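Local coordinates for beta-ketothiolase BktB (Ralstonia eutropha, PDB 4NZS), which catalyses the thiolase condensation of acetyl-CoA with propionyl-CoA or with a second acetyl-CoA, supplying beta-ketoacyl-CoA for copolymer production in Ralstonia eutropha, at residues S14-A19 against Q204-V209; A33-L38 against D258-V263; G199-Q204 against T365-H370. All coordinates share one frame; numbering follows the deposited sequence.

Contact 1 (S14-A19 against Q204-V209); sequences SGVRTA and QIVPVV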
# COMPACT_ATOMS: atom_id res chain seq x y z
N SER A 14 41.93 -3.94 11.05
CA SER A 14 41.51 -3.53 9.72
C SER A 14 40.33 -2.58 9.79
O SER A 14 39.63 -2.50 10.82
CB SER A 14 41.08 -4.74 8.92
OG SER A 14 39.84 -5.21 9.40
N GLY A 15 40.11 -1.88 8.68
CA GLY A 15 39.04 -0.88 8.58
C GLY A 15 38.68 -0.68 7.12
O GLY A 15 39.55 -0.34 6.33
N VAL A 16 37.42 -0.82 6.75
CA VAL A 16 37.05 -0.88 5.33
C VAL A 16 35.61 -0.39 5.06
O VAL A 16 34.77 -0.34 5.99
CB VAL A 16 37.30 -2.35 4.84
CG1 VAL A 16 36.06 -3.00 4.21
CG2 VAL A 16 38.48 -2.43 3.89
N ARG A 17 35.31 -0.06 3.79
CA ARG A 17 33.99 0.45 3.43
C ARG A 17 33.59 0.27 1.96
O ARG A 17 34.41 0.26 1.12
CB ARG A 17 33.95 1.94 3.74
CG ARG A 17 34.85 2.81 2.90
CD ARG A 17 34.43 4.26 3.16
NE ARG A 17 35.14 5.29 2.42
CZ ARG A 17 34.80 5.74 1.22
NH1 ARG A 17 33.80 5.21 0.55
NH2 ARG A 17 35.50 6.70 0.66
N THR A 18 32.31 0.13 1.66
CA THR A 18 31.84 0.38 0.29
C THR A 18 32.17 1.81 -0.00
O THR A 18 32.45 2.58 0.91
CB THR A 18 30.32 0.19 0.10
OG1 THR A 18 29.58 1.20 0.80
CG2 THR A 18 29.90 -1.22 0.61
N ALA A 19 32.17 2.12 -1.29
CA ALA A 19 32.05 3.49 -1.78
C ALA A 19 30.64 3.96 -1.51
O ALA A 19 29.77 3.13 -1.29
CB ALA A 19 32.30 3.50 -3.29
N GLN A 204 40.87 1.37 1.05
CA GLN A 204 39.78 1.32 2.04
C GLN A 204 38.46 0.89 1.41
O GLN A 204 37.64 0.20 2.05
CB GLN A 204 39.65 2.67 2.79
CG GLN A 204 39.04 3.83 2.00
CD GLN A 204 39.29 5.16 2.69
OE1 GLN A 204 40.41 5.65 2.74
NE2 GLN A 204 38.22 5.77 3.19
N ILE A 205 38.26 1.26 0.16
CA ILE A 205 37.07 0.88 -0.57
C ILE A 205 37.08 -0.58 -1.04
O ILE A 205 38.07 -1.07 -1.62
CB ILE A 205 36.80 1.81 -1.76
CG1 ILE A 205 36.47 3.22 -1.23
CG2 ILE A 205 35.63 1.30 -2.59
CD1 ILE A 205 36.24 4.20 -2.33
N VAL A 206 35.95 -1.25 -0.78
CA VAL A 206 35.63 -2.57 -1.31
C VAL A 206 34.58 -2.41 -2.40
O VAL A 206 33.55 -1.80 -2.15
CB VAL A 206 35.15 -3.53 -0.21
CG1 VAL A 206 33.96 -2.98 0.60
CG2 VAL A 206 34.86 -4.88 -0.80
N PRO A 207 34.86 -2.92 -3.61
CA PRO A 207 33.95 -2.61 -4.68
C PRO A 207 32.75 -3.46 -4.56
O PRO A 207 32.85 -4.54 -3.97
CB PRO A 207 34.73 -3.01 -5.94
CG PRO A 207 36.14 -3.17 -5.50
CD PRO A 207 36.01 -3.68 -4.10
N VAL A 208 31.62 -3.02 -5.10
CA VAL A 208 30.48 -3.92 -5.13
C VAL A 208 30.20 -4.40 -6.57
O VAL A 208 29.74 -3.68 -7.46
CB VAL A 208 29.26 -3.41 -4.30
CG1 VAL A 208 29.75 -2.60 -3.10
CG2 VAL A 208 28.28 -2.62 -5.13
N VAL A 209 30.65 -5.64 -6.77
CA VAL A 209 30.32 -6.45 -7.91
C VAL A 209 28.83 -6.60 -7.90
O VAL A 209 28.25 -7.14 -6.95
CB VAL A 209 30.93 -7.88 -7.81
CG1 VAL A 209 32.43 -7.84 -8.05
CG2 VAL A 209 30.60 -8.55 -6.45

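Contact 2 (A33-L38 against D258-V263); sequences AELGAL and DAAAAV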
# COMPACT_ATOMS: atom_id res chain seq x y z
N ALA A 33 21.60 -5.30 4.41
CA ALA A 33 22.19 -6.65 4.74
C ALA A 33 23.36 -6.99 3.82
O ALA A 33 24.46 -7.32 4.33
CB ALA A 33 21.16 -7.75 4.68
N GLU A 34 23.20 -6.77 2.50
CA GLU A 34 24.30 -7.09 1.57
C GLU A 34 25.50 -6.16 1.62
O GLU A 34 26.63 -6.64 1.71
CB GLU A 34 23.80 -7.26 0.14
CG GLU A 34 23.14 -8.63 -0.10
CD GLU A 34 22.31 -9.12 1.07
OE1 GLU A 34 22.89 -9.51 2.12
OE2 GLU A 34 21.06 -9.12 0.97
N LEU A 35 25.31 -4.85 1.60
CA LEU A 35 26.43 -3.95 1.78
C LEU A 35 27.21 -4.39 3.02
O LEU A 35 28.44 -4.48 3.05
CB LEU A 35 25.88 -2.54 2.05
CG LEU A 35 25.05 -1.81 1.03
CD1 LEU A 35 25.03 -0.35 1.38
CD2 LEU A 35 25.68 -1.98 -0.32
N GLY A 36 26.48 -4.66 4.10
CA GLY A 36 27.13 -4.96 5.37
C GLY A 36 27.85 -6.29 5.37
O GLY A 36 28.94 -6.38 5.91
N ALA A 37 27.26 -7.32 4.78
CA ALA A 37 27.90 -8.63 4.82
C ALA A 37 29.26 -8.48 4.17
O ALA A 37 30.27 -8.98 4.69
CB ALA A 37 27.05 -9.65 4.07
N LEU A 38 29.27 -7.76 3.06
CA LEU A 38 30.47 -7.58 2.22
C LEU A 38 31.59 -7.01 3.05
O LEU A 38 32.56 -7.70 3.32
CB LEU A 38 30.17 -6.67 0.99
CG LEU A 38 31.30 -6.11 0.09
CD1 LEU A 38 31.58 -6.98 -1.12
CD2 LEU A 38 30.99 -4.71 -0.42
N ASP A 258 23.75 5.92 0.17
CA ASP A 258 23.75 4.50 0.50
C ASP A 258 25.19 4.01 0.88
O ASP A 258 26.13 4.32 0.14
CB ASP A 258 23.24 3.71 -0.71
CG ASP A 258 21.84 4.15 -1.20
OD1 ASP A 258 20.89 4.28 -0.41
OD2 ASP A 258 21.66 4.24 -2.44
N ALA A 259 25.40 3.26 1.99
CA ALA A 259 26.73 2.65 2.24
C ALA A 259 26.88 1.73 3.42
O ALA A 259 25.98 1.59 4.25
CB ALA A 259 27.77 3.71 2.36
N ALA A 260 28.03 1.06 3.45
CA ALA A 260 28.44 0.32 4.65
C ALA A 260 29.90 0.57 5.06
O ALA A 260 30.69 1.20 4.34
CB ALA A 260 28.20 -1.18 4.45
N ALA A 261 30.27 0.07 6.22
CA ALA A 261 31.65 0.21 6.69
C ALA A 261 31.91 -0.69 7.85
O ALA A 261 31.05 -0.75 8.73
CB ALA A 261 31.90 1.62 7.14
N ALA A 262 33.10 -1.31 7.91
CA ALA A 262 33.49 -2.10 9.10
C ALA A 262 34.93 -1.91 9.55
O ALA A 262 35.84 -1.62 8.76
CB ALA A 262 33.21 -3.58 8.89
N VAL A 263 35.13 -2.07 10.85
CA VAL A 263 36.47 -2.17 11.37
C VAL A 263 36.55 -3.49 12.09
O VAL A 263 35.59 -3.88 12.78
CB VAL A 263 36.83 -1.05 12.34
CG1 VAL A 263 36.46 0.29 11.73
CG2 VAL A 263 36.19 -1.25 13.70

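Contact 3 (G199-Q204 against T365-H370); sequences GYFKDQ and TVKALH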
# COMPACT_ATOMS: atom_id res chain seq x y z
N GLY A 199 43.77 9.01 -5.71
CA GLY A 199 43.76 7.58 -5.47
C GLY A 199 43.74 7.24 -4.00
O GLY A 199 43.98 6.12 -3.61
N TYR A 200 43.46 8.25 -3.20
CA TYR A 200 43.52 8.15 -1.71
C TYR A 200 42.66 7.05 -1.04
O TYR A 200 43.02 6.53 0.03
CB TYR A 200 43.15 9.51 -1.07
CG TYR A 200 44.26 10.55 -1.02
CD1 TYR A 200 45.13 10.74 -2.08
CD2 TYR A 200 44.42 11.36 0.11
CE1 TYR A 200 46.14 11.69 -2.02
CE2 TYR A 200 45.42 12.32 0.17
CZ TYR A 200 46.28 12.48 -0.91
OH TYR A 200 47.28 13.42 -0.87
N PHE A 201 41.53 6.71 -1.66
CA PHE A 201 40.57 5.80 -1.05
C PHE A 201 40.68 4.37 -1.58
O PHE A 201 40.18 3.46 -0.95
CB PHE A 201 39.15 6.32 -1.26
CG PHE A 201 38.87 7.67 -0.64
CD1 PHE A 201 39.14 7.91 0.70
CD2 PHE A 201 38.30 8.67 -1.38
CE1 PHE A 201 38.86 9.16 1.28
CE2 PHE A 201 38.03 9.90 -0.83
CZ PHE A 201 38.30 10.15 0.51
N LYS A 202 41.35 4.16 -2.70
CA LYS A 202 41.43 2.83 -3.30
C LYS A 202 41.48 1.65 -2.34
O LYS A 202 40.75 0.70 -2.52
CB LYS A 202 42.59 2.72 -4.30
CG LYS A 202 42.20 3.07 -5.73
CD LYS A 202 43.13 2.46 -6.78
CE LYS A 202 42.75 2.86 -8.21
NZ LYS A 202 43.90 2.74 -9.15
N ASP A 203 42.33 1.71 -1.32
CA ASP A 203 42.54 0.53 -0.47
C ASP A 203 41.48 0.27 0.59
O ASP A 203 41.24 -0.92 0.99
CB ASP A 203 43.90 0.59 0.20
CG ASP A 203 44.81 -0.49 -0.31
OD1 ASP A 203 45.22 -0.40 -1.50
OD2 ASP A 203 45.07 -1.44 0.48
N GLN A 204 40.87 1.37 1.05
CA GLN A 204 39.78 1.32 2.04
C GLN A 204 38.46 0.89 1.41
O GLN A 204 37.64 0.20 2.05
CB GLN A 204 39.65 2.67 2.79
CG GLN A 204 39.04 3.83 2.00
CD GLN A 204 39.29 5.16 2.69
OE1 GLN A 204 40.41 5.65 2.74
NE2 GLN A 204 38.22 5.77 3.19
N THR A 365 35.22 6.83 10.15
CA THR A 365 36.24 6.23 10.97
C THR A 365 37.26 5.59 10.02
O THR A 365 38.41 6.00 9.96
CB THR A 365 35.65 5.27 12.00
OG1 THR A 365 34.96 6.05 12.98
CG2 THR A 365 36.70 4.50 12.70
N VAL A 366 36.80 4.67 9.20
CA VAL A 366 37.64 4.05 8.18
C VAL A 366 38.38 5.09 7.33
O VAL A 366 39.58 4.93 6.97
CB VAL A 366 36.79 3.14 7.29
CG1 VAL A 366 37.54 2.74 6.03
CG2 VAL A 366 36.35 1.92 8.11
N LYS A 367 37.71 6.19 7.03
CA LYS A 367 38.47 7.24 6.36
C LYS A 367 39.66 7.71 7.17
O LYS A 367 40.73 7.91 6.65
CB LYS A 367 37.63 8.45 6.11
CG LYS A 367 36.70 8.27 4.98
CD LYS A 367 35.76 9.44 5.06
CE LYS A 367 36.36 10.68 4.48
NZ LYS A 367 35.28 11.64 4.21
N ALA A 368 39.45 7.91 8.46
CA ALA A 368 40.33 8.80 9.23
C ALA A 368 41.61 8.10 9.56
O ALA A 368 42.67 8.54 9.15
CB ALA A 368 39.63 9.29 10.49
N LEU A 369 41.48 6.99 10.27
CA LEU A 369 42.47 5.90 10.32
C LEU A 369 43.27 5.68 9.01
O LEU A 369 44.49 5.52 9.02
CB LEU A 369 41.75 4.60 10.70
CG LEU A 369 41.69 4.22 12.23
CD1 LEU A 369 41.64 5.39 13.20
CD2 LEU A 369 40.57 3.25 12.58
N HIS A 370 42.62 5.71 7.87
CA HIS A 370 43.36 5.49 6.63
C HIS A 370 44.21 6.69 6.20
O HIS A 370 45.26 6.50 5.54
CB HIS A 370 42.44 4.99 5.51
CG HIS A 370 42.26 3.51 5.53
ND1 HIS A 370 42.81 2.68 4.58
CD2 HIS A 370 41.68 2.69 6.44
CE1 HIS A 370 42.53 1.42 4.88
NE2 HIS A 370 41.85 1.40 6.01

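Contact 1 (S14-A19 against Q204-V209)
Arg17 and Ile205 carry this contact, the guanidinium of one lying over the aliphatic side chain of the other. CG1 of Ile205 sits 3.7 Å off the guanidinium plane, displaced toward its rim, and is 3.8 Å from Arg17 NH1. Arg17 reaches there because its CG stands between the backbone N and the carbonyl carbon (chi1 67°), with the chain extended as far as NE. Gln204 crosses it obliquely, its amide plane turned 87° from the guanidinium, almost perpendicular. The charged end is held by several partners: Arg17 NH1 donates to Thr18 O (3.0 Å), on a lone pair in the carbonyl plane, and forms a salt bridge with Asp222, while Phe201 adds a cation-pi contact.

Alongside these side chains the backbones form a single parallel bridge. Arg17 N donates to Gln204 O (2.9 Å) and Val206 N to Arg17 O (2.9 Å), bracketing Ile205, whose CA also makes a C-H...O contact with Arg17 O at 3.2 Å. Val206 brings CG1 against the same carbonyl and meets Val16 CG1 at 4.2 Å, the two valines crossing at about a right angle. Beyond the bridge, Thr18 CG2 touches Val208 CG1 at 4.0 Å.

The loop from Gln204 thus docks on strand 10-22, which on its other flank pairs with strand 257-267 through Val16 and Ala262. Helix 32-47 meets Val206 and Val208 through Leu38, whereas helix 357-375 packs against Arg17 and Gln204.

Contact 2 (A33-L38 against D258-V263)
Leu35 and the Ala259-Ala260 peptide meet methyl to plane: Leu35 CD1 is poised over one face of that peptide, 3.5 Å from Ala259 C and nearly straight above it. The reciprocal packing comes from the strand. Ala260 CB lies over a face of the Leu35-Gly36 peptide, 3.6 Å from Leu35 O and 3.9 Å from Gly36 N. The same methyl also touches Leu35 CB at 3.6 Å, so it fits between the root of the leucine and the glycine backbone. Leu35 CG is anti to its own carbonyl carbon (chi1 -63°), which directs the branch toward Ala259.

Small residues permit this closeness. The axes of the two segments approach to 7.2 Å, and their N-to-C directions differ by 29°; at the nearest crossing, Gly36 and Ala260 CA atoms are 5.5 Å apart.

Alternation along the strand sends Ala259, Ala261 and Val263 to the other side, where they pack on helix 357-375. The side chain of Ala259 is about 9 Å from that of His355, a predicted proton acceptor. This layering is characteristic of the five-layered alpha-beta-alpha-beta-alpha thiolase fold, with helix 32-47 in an outer layer and helix 357-375 in the middle helical layer.

Contact 3 (G199-Q204 against T365-H370)
Val366 begins the contact, pointing at Gln204 from the helix surface: its CG1, anti to the backbone N, reaches Gln204 CB at 3.9 Å. The two residues also have the closest CA atoms across the segments, 7.1 Å apart, with these side chains meeting between them.

Lys367 follows, slanting across the outer part of Gln204. Its CG and backbone CA pack against the glutamine amide. A bend at chi3 (81°) then carries the chain past Phe201, where Lys367 CE comes within 4.3 Å of Phe201 CE1. Only the aliphatic part of the lysine serves the contact; NZ continues to a salt bridge with Glu321 and a hydrogen bond with Gly348 O.

One turn on from Val366, His370 offers a ring face to Gln204. The glutamine CB stands 3.8 Å from the imidazole centroid, 15° off the ring normal, a CH-pi contact displaced toward the rim, with Gln204 CB 3.6 Å from His370 ND1. Beyond CB the glutamine and the histidine run past each other in opposite directions, their amide and ring planes 53° apart. His370 NE2 makes a weak hydrogen bond to Gly15 O on strand 10-22.

Chemically, the contact is chiefly van der Waals packing, a glutamine chain and its buried amide set against aliphatic carbon and an imidazole face, between a loop of the N-terminal family region and a helix of the C-terminal one, with the lysine charge satisfied beyond it. The bond to Gly15 O is consistent with a proton on His370 NE2. Asp203 OD2, 6.2 Å from His370 ND1, is not in contact with it and also makes a long, weak ion pair with Arg46, so any influence on the histidine's protonation is probably small.

Overall arrangement
From the N terminus, strand 10-22 supplies residues 14-19 and helix 32-47 supplies 33-38 soon after. The chain returns to the first strand at 204-209, closing contact 1, and then to the helix at 258-263, closing contact 2. Contact 3 starts at 199-204, within the span of both, and closes last at 365-370. Every pair therefore crosses, and none nests. Contacts 1 and 3 share Gln204; contacts 1 and 2 are joined by neighbouring strands 10-22 and 257-267, with Thr18 OG1 and Ala260 N hydrogen-bonded. Together they tie an outer helix, the sheet, the loop after helix 178-197 and buried helix 357-375 of the C-terminal region.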